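Local atomic coordinates of CRISPR-associated protein, Cse1 family (Acidimicrobium ferrooxidans, PDB entry 4H3T), a protein that probably serves as the large Cse1 subunit of a type I-E Cascade complex, which in related systems helps recognise invading DNA and recruit the Cas3 nuclease. Residues A[56-61]-A[298-303]; A[203-208]-A[215-220]. The protein carries 1 engineered substitution. All blocks are in the same frame, centred on the assembly; numbering follows the deposited sequence.

Contact 1 of 2, residues A[56-61]-A[298-303]; sequences LLRLVL and DPHVGW
A single guanidinium nitrogen, R58 NH1, is shared between an aspartate and a histidine: it donates to D298 OD1 at 2.9 Å and to H300 ND1, also at 2.9 Å. The second bond is the more bent of the two (N-H...N 135°), although NH1 lies exactly in the plane of the imidazole. Accepting there is consistent with an unprotonated ND1, which suggests the neutral tautomer with its hydrogen on NE2; that nitrogen bonds OD1 of N217. R58 also grips D298 end-on, its NH2 reaching OD2 at 3.1 Å, so the salt bridge has two bonds. The two flat groups are not coplanar: their planes stand 42° apart, and NH2 meets OD2 from above the carboxylate. Y196 OH gives OD2 a further hydrogen bond.

D298 opens an Asx turn just after helix 291-297. Its OD1 takes the backbone N of H300 at 3.0 Å, and R58 NH1 arrives from the opposite face of the carboxylate, so the aspartate shapes the loop while pairing with helix 52-68. CG of D298 is anti to its backbone nitrogen (chi1 -163°), which places CG beside the carbonyl carbon, with OD1 within reach of H300 N. On the apolar side, L61 CD1 abuts the imidazole edge, 3.8 Å from H300 CE1, while P299 CG of the same loop sits over the centre of one ring face. F202 and F258 meet the imidazole too.

Contact 2 of 2, residues A[203-208]-A[215-220]; sequences VAPVGQ and LLNLVP
P205 and N217 meet from opposite directions where strand 202-206 faces the 215-217 part of helix 210-217. N217 ND2 donates to the carbonyl oxygen of P205 at 3.0 Å, lying in the carbonyl plane and bending the bond to 143° at the hydrogen. The acceptor lies near the amide plane, yet the bond is not straight. N217 keeps CG anti to its own carbonyl carbon (chi1 -77°), beside the backbone nitrogen, and a chi2 of -84° turns the amide so that both ends face the strand. OD1 rests 3.5 Å from P205 CD and equally close to A204 CB.

The tight part runs from this amide along L216 to G207. The pyrrolidine slides alongside L216, with P205 CG 3.8 Å from L216 CB, and V345 and V349 of helix 344-350 also pack on the proline. Farther along the same leucine, L216 CD1 lies 3.8 Å from both G207 N and G207 CA. The loose side is made by V206, partly exposed and with its CB directed away from the helix, and by Q208, exposed at the surface. The edge strand of a three-stranded antiparallel sheet here runs through a short link into a helix that folds back against it. The link is tied by T213, whose OG1 bonds G207 N, and by E212, whose OE1 accepts from Q208 N.

ND2 also donates to T213 O, and OD1 is held from the 298-303 loop. Such bonding on both ends would fix which is oxygen and which nitrogen, and implies that this buried amide, probably held against rotation, satisfies the carbonyls of P205 and T213 together.

From the N terminus the chain passes two short strands, helix 32-37 and strand 42-45 before helix 52-68, whose 56-61 part has its partner 237 residues on. Between them in sequence, strand 202-206 and helix 210-217 fold back on each other in contact 2, closing a short loop of six residues. Contact 1 closes the long loop where 298-303 follows helix 291-297, so contact 2 is nested within it. Their centres are 9 Å apart, and they touch directly: H300 O accepts from V203 N at 3.0 Å, and L61 CD2 packs 3.6 Å from N217 CB. Together they join helix 52-68, the edge strand, helix 210-217 and the loop leading to strand 303-309.

Contact 1 of 2, residues A[56-61]-A[298-303]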
loop_
_atom_site.group_PDB
_atom_site.type_symbol
_atom_site.label_atom_id
_atom_site.label_comp_id
_atom_site.label_asym_id
_atom_site.label_seq_id
_atom_site.Cartn_x
_atom_site.Cartn_y
_atom_site.Cartn_z
ATOM N N LEU A 56 5.909 -6.900 6.592
ATOM C CA LEU A 56 7.139 -7.704 6.598
ATOM C C LEU A 56 8.300 -6.922 5.950
ATOM O O LEU A 56 9.408 -7.002 6.431
ATOM C CB LEU A 56 6.937 -9.025 5.876
ATOM C CG LEU A 56 5.981 -10.069 6.588
ATOM C CD1 LEU A 56 5.774 -11.261 5.686
ATOM C CD2 LEU A 56 6.509 -10.397 7.980
ATOM N N LEU A 57 8.024 -6.096 4.950
ATOM C CA LEU A 57 9.075 -5.278 4.305
ATOM C C LEU A 57 9.635 -4.291 5.306
ATOM O O LEU A 57 10.844 -4.195 5.438
ATOM C CB LEU A 57 8.566 -4.555 3.070
ATOM C CG LEU A 57 9.550 -3.539 2.394
ATOM C CD1 LEU A 57 10.803 -4.230 1.903
ATOM C CD2 LEU A 57 8.894 -2.829 1.281
ATOM N N ARG A 58 8.758 -3.580 6.042
ATOM C CA ARG A 58 9.204 -2.622 7.051
ATOM C C ARG A 58 9.947 -3.286 8.194
ATOM O O ARG A 58 10.948 -2.760 8.633
ATOM C CB ARG A 58 8.054 -1.776 7.546
ATOM C CG ARG A 58 7.636 -0.835 6.455
ATOM C CD ARG A 58 6.302 -0.241 6.611
ATOM N NE ARG A 58 6.171 0.657 7.754
ATOM C CZ ARG A 58 6.132 1.981 7.724
ATOM N NH1 ARG A 58 6.408 2.638 6.603
ATOM N NH2 ARG A 58 5.856 2.665 8.824
ATOM N N LEU A 59 9.551 -4.480 8.596
ATOM C CA LEU A 59 10.302 -5.218 9.617
ATOM C C LEU A 59 11.731 -5.484 9.158
ATOM O O LEU A 59 12.707 -5.331 9.901
ATOM C CB LEU A 59 9.603 -6.565 9.912
ATOM C CG LEU A 59 10.462 -7.594 10.736
ATOM C CD1 LEU A 59 10.617 -7.094 12.087
ATOM C CD2 LEU A 59 9.752 -8.960 10.831
ATOM N N VAL A 60 11.841 -5.995 7.950
ATOM C CA VAL A 60 13.127 -6.345 7.343
ATOM C C VAL A 60 13.986 -5.075 7.103
ATOM O O VAL A 60 15.198 -5.118 7.340
ATOM C CB VAL A 60 12.966 -7.229 6.064
ATOM C CG1 VAL A 60 14.292 -7.475 5.378
ATOM C CG2 VAL A 60 12.391 -8.579 6.468
ATOM N N LEU A 61 13.395 -3.962 6.782
ATOM C CA LEU A 61 14.174 -2.706 6.628
ATOM C C LEU A 61 14.727 -2.206 7.972
ATOM O O LEU A 61 15.835 -1.726 8.023
ATOM C CB LEU A 61 13.293 -1.631 6.031
ATOM C CG LEU A 61 12.975 -1.770 4.528
ATOM C CD1 LEU A 61 11.807 -0.827 4.134
ATOM C CD2 LEU A 61 14.221 -1.523 3.662
ATOM N N ASP A 298 8.597 8.997 8.406
ATOM C CA ASP A 298 8.231 7.868 7.550
ATOM C C ASP A 298 8.365 8.137 6.053
ATOM O O ASP A 298 7.652 8.981 5.512
ATOM C CB ASP A 298 6.808 7.472 7.901
ATOM C CG ASP A 298 6.332 6.091 7.435
ATOM O OD1 ASP A 298 6.924 5.534 6.480
ATOM O OD2 ASP A 298 5.361 5.595 7.999
ATOM N N PRO A 299 9.218 7.349 5.376
ATOM C CA PRO A 299 9.414 7.545 3.947
ATOM C C PRO A 299 8.347 6.926 3.049
ATOM O O PRO A 299 8.460 7.064 1.825
ATOM C CB PRO A 299 10.760 6.823 3.711
ATOM C CG PRO A 299 10.707 5.666 4.645
ATOM C CD PRO A 299 10.055 6.212 5.880
ATOM N N HIS A 300 7.439 6.124 3.581
ATOM C CA HIS A 300 6.478 5.358 2.755
ATOM C C HIS A 300 5.071 6.002 2.635
ATOM O O HIS A 300 4.116 5.317 2.256
ATOM C CB HIS A 300 6.304 3.948 3.320
ATOM C CG HIS A 300 7.554 3.122 3.207
ATOM N ND1 HIS A 300 8.034 2.374 4.276
ATOM C CD2 HIS A 300 8.363 2.953 2.149
ATOM C CE1 HIS A 300 9.153 1.806 3.826
ATOM N NE2 HIS A 300 9.352 2.100 2.527
ATOM N N VAL A 301 4.932 7.254 3.018
ATOM C CA VAL A 301 3.618 7.930 2.992
ATOM C C VAL A 301 3.785 9.376 2.459
ATOM O O VAL A 301 4.660 10.083 2.917
ATOM C CB VAL A 301 2.955 7.864 4.402
ATOM C CG1 VAL A 301 3.904 8.273 5.526
ATOM C CG2 VAL A 301 1.619 8.668 4.481
ATOM N N GLY A 302 2.899 9.779 1.543
ATOM C CA GLY A 302 2.787 11.134 1.022
ATOM C C GLY A 302 1.705 11.836 1.824
ATOM O O GLY A 302 0.899 11.170 2.496
ATOM N N TRP A 303 1.707 13.174 1.812
ATOM C CA TRP A 303 0.797 13.987 2.634
ATOM C C TRP A 303 0.131 15.076 1.850
ATOM O O TRP A 303 0.639 15.525 0.828
ATOM C CB TRP A 303 1.559 14.643 3.819
ATOM C CG TRP A 303 2.227 13.633 4.702
ATOM C CD1 TRP A 303 3.468 13.092 4.523
ATOM C CD2 TRP A 303 1.658 12.962 5.833
ATOM N NE1 TRP A 303 3.699 12.116 5.459
ATOM C CE2 TRP A 303 2.611 12.013 6.281
ATOM C CE3 TRP A 303 0.439 13.062 6.518
ATOM C CZ2 TRP A 303 2.374 11.173 7.385
ATOM C CZ3 TRP A 303 0.232 12.269 7.642
ATOM C CH2 TRP A 303 1.180 11.310 8.034
#

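Contact 2 of 2, residues A[203-208]-A[215-220]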
loop_
_atom_site.group_PDB
_atom_site.type_symbol
_atom_site.label_atom_id
_atom_site.label_comp_id
_atom_site.label_asym_id
_atom_site.label_seq_id
_atom_site.Cartn_x
_atom_site.Cartn_y
_atom_site.Cartn_z
ATOM N N VAL A 203 3.325 3.377 0.113
ATOM C CA VAL A 203 3.921 3.291 -1.203
ATOM C C VAL A 203 5.392 2.936 -1.017
ATOM O O VAL A 203 6.061 3.551 -0.210
ATOM C CB VAL A 203 3.718 4.534 -2.110
ATOM C CG1 VAL A 203 4.294 5.820 -1.485
ATOM C CG2 VAL A 203 4.356 4.294 -3.489
ATOM N N ALA A 204 5.892 1.987 -1.776
ATOM C CA ALA A 204 7.307 1.598 -1.700
ATOM C C ALA A 204 7.757 1.039 -3.050
ATOM O O ALA A 204 7.010 0.336 -3.744
ATOM C CB ALA A 204 7.544 0.576 -0.600
ATOM N N PRO A 205 8.978 1.383 -3.461
ATOM C CA PRO A 205 9.483 0.828 -4.707
ATOM C C PRO A 205 9.965 -0.611 -4.529
ATOM O O PRO A 205 10.484 -1.023 -3.477
ATOM C CB PRO A 205 10.667 1.750 -5.040
ATOM C CG PRO A 205 11.206 2.086 -3.667
ATOM C CD PRO A 205 9.977 2.284 -2.833
ATOM N N VAL A 206 9.812 -1.374 -5.586
ATOM C CA VAL A 206 10.255 -2.762 -5.632
ATOM C C VAL A 206 11.125 -2.930 -6.865
ATOM O O VAL A 206 10.750 -2.471 -7.970
ATOM C CB VAL A 206 9.016 -3.690 -5.628
ATOM C CG1 VAL A 206 9.432 -5.151 -5.786
ATOM C CG2 VAL A 206 8.215 -3.497 -4.346
ATOM N N GLY A 207 12.331 -3.447 -6.638
ATOM C CA GLY A 207 13.337 -3.684 -7.666
ATOM C C GLY A 207 13.190 -5.081 -8.255
ATOM O O GLY A 207 12.152 -5.702 -8.094
ATOM N N GLN A 208 14.249 -5.601 -8.879
ATOM C CA GLN A 208 14.291 -6.916 -9.559
ATOM C C GLN A 208 14.721 -8.075 -8.628
ATOM O O GLN A 208 14.455 -9.250 -8.909
ATOM C CB GLN A 208 15.253 -6.835 -10.749
ATOM C CG GLN A 208 14.631 -6.038 -11.933
ATOM C CD GLN A 208 15.649 -5.727 -13.007
ATOM O OE1 GLN A 208 15.808 -4.568 -13.405
ATOM N NE2 GLN A 208 16.385 -6.739 -13.490
ATOM N N LEU A 215 17.566 -1.932 -0.772
ATOM C CA LEU A 215 18.400 -0.735 -0.993
ATOM C C LEU A 215 17.610 0.474 -1.537
ATOM O O LEU A 215 17.885 1.602 -1.095
ATOM C CB LEU A 215 19.565 -1.063 -1.893
ATOM C CG LEU A 215 20.598 -2.067 -1.259
ATOM C CD1 LEU A 215 21.700 -2.353 -2.209
ATOM C CD2 LEU A 215 21.206 -1.527 0.024
ATOM N N LEU A 216 16.629 0.275 -2.421
ATOM C CA LEU A 216 15.753 1.375 -2.901
ATOM C C LEU A 216 14.989 2.002 -1.755
ATOM O O LEU A 216 14.599 3.166 -1.877
ATOM C CB LEU A 216 14.760 0.864 -3.964
ATOM C CG LEU A 216 15.481 0.424 -5.272
ATOM C CD1 LEU A 216 14.549 -0.398 -6.192
ATOM C CD2 LEU A 216 16.003 1.625 -6.024
ATOM N N ASN A 217 14.721 1.226 -0.665
ATOM C CA ASN A 217 13.958 1.687 0.494
ATOM C C ASN A 217 14.830 2.154 1.664
ATOM O O ASN A 217 14.281 2.750 2.621
ATOM C CB ASN A 217 13.004 0.587 0.974
ATOM C CG ASN A 217 11.804 0.467 0.119
ATOM O OD1 ASN A 217 10.875 1.200 0.324
ATOM N ND2 ASN A 217 11.830 -0.376 -0.905
ATOM N N LEU A 218 16.132 1.870 1.616
ATOM C CA LEU A 218 17.067 2.244 2.668
ATOM C C LEU A 218 17.569 3.636 2.404
ATOM O O LEU A 218 18.724 3.869 2.142
ATOM C CB LEU A 218 18.195 1.244 2.823
ATOM C CG LEU A 218 17.777 -0.081 3.475
ATOM C CD1 LEU A 218 18.843 -1.135 3.160
ATOM C CD2 LEU A 218 17.520 0.083 4.942
ATOM N N VAL A 219 16.677 4.592 2.628
ATOM C CA VAL A 219 17.010 5.980 2.464
ATOM C C VAL A 219 18.153 6.336 3.482
ATOM O O VAL A 219 17.984 6.109 4.715
ATOM C CB VAL A 219 15.775 6.898 2.686
ATOM C CG1 VAL A 219 16.147 8.358 2.441
ATOM C CG2 VAL A 219 14.569 6.474 1.830
ATOM N N PRO A 220 19.252 6.944 3.025
ATOM C CA PRO A 220 20.309 7.294 3.976
ATOM C C PRO A 220 19.839 8.329 5.009
ATOM O O PRO A 220 19.005 9.193 4.694
ATOM C CB PRO A 220 21.422 7.820 3.072
ATOM C CG PRO A 220 21.267 7.044 1.836
ATOM C CD PRO A 220 19.744 7.101 1.652
#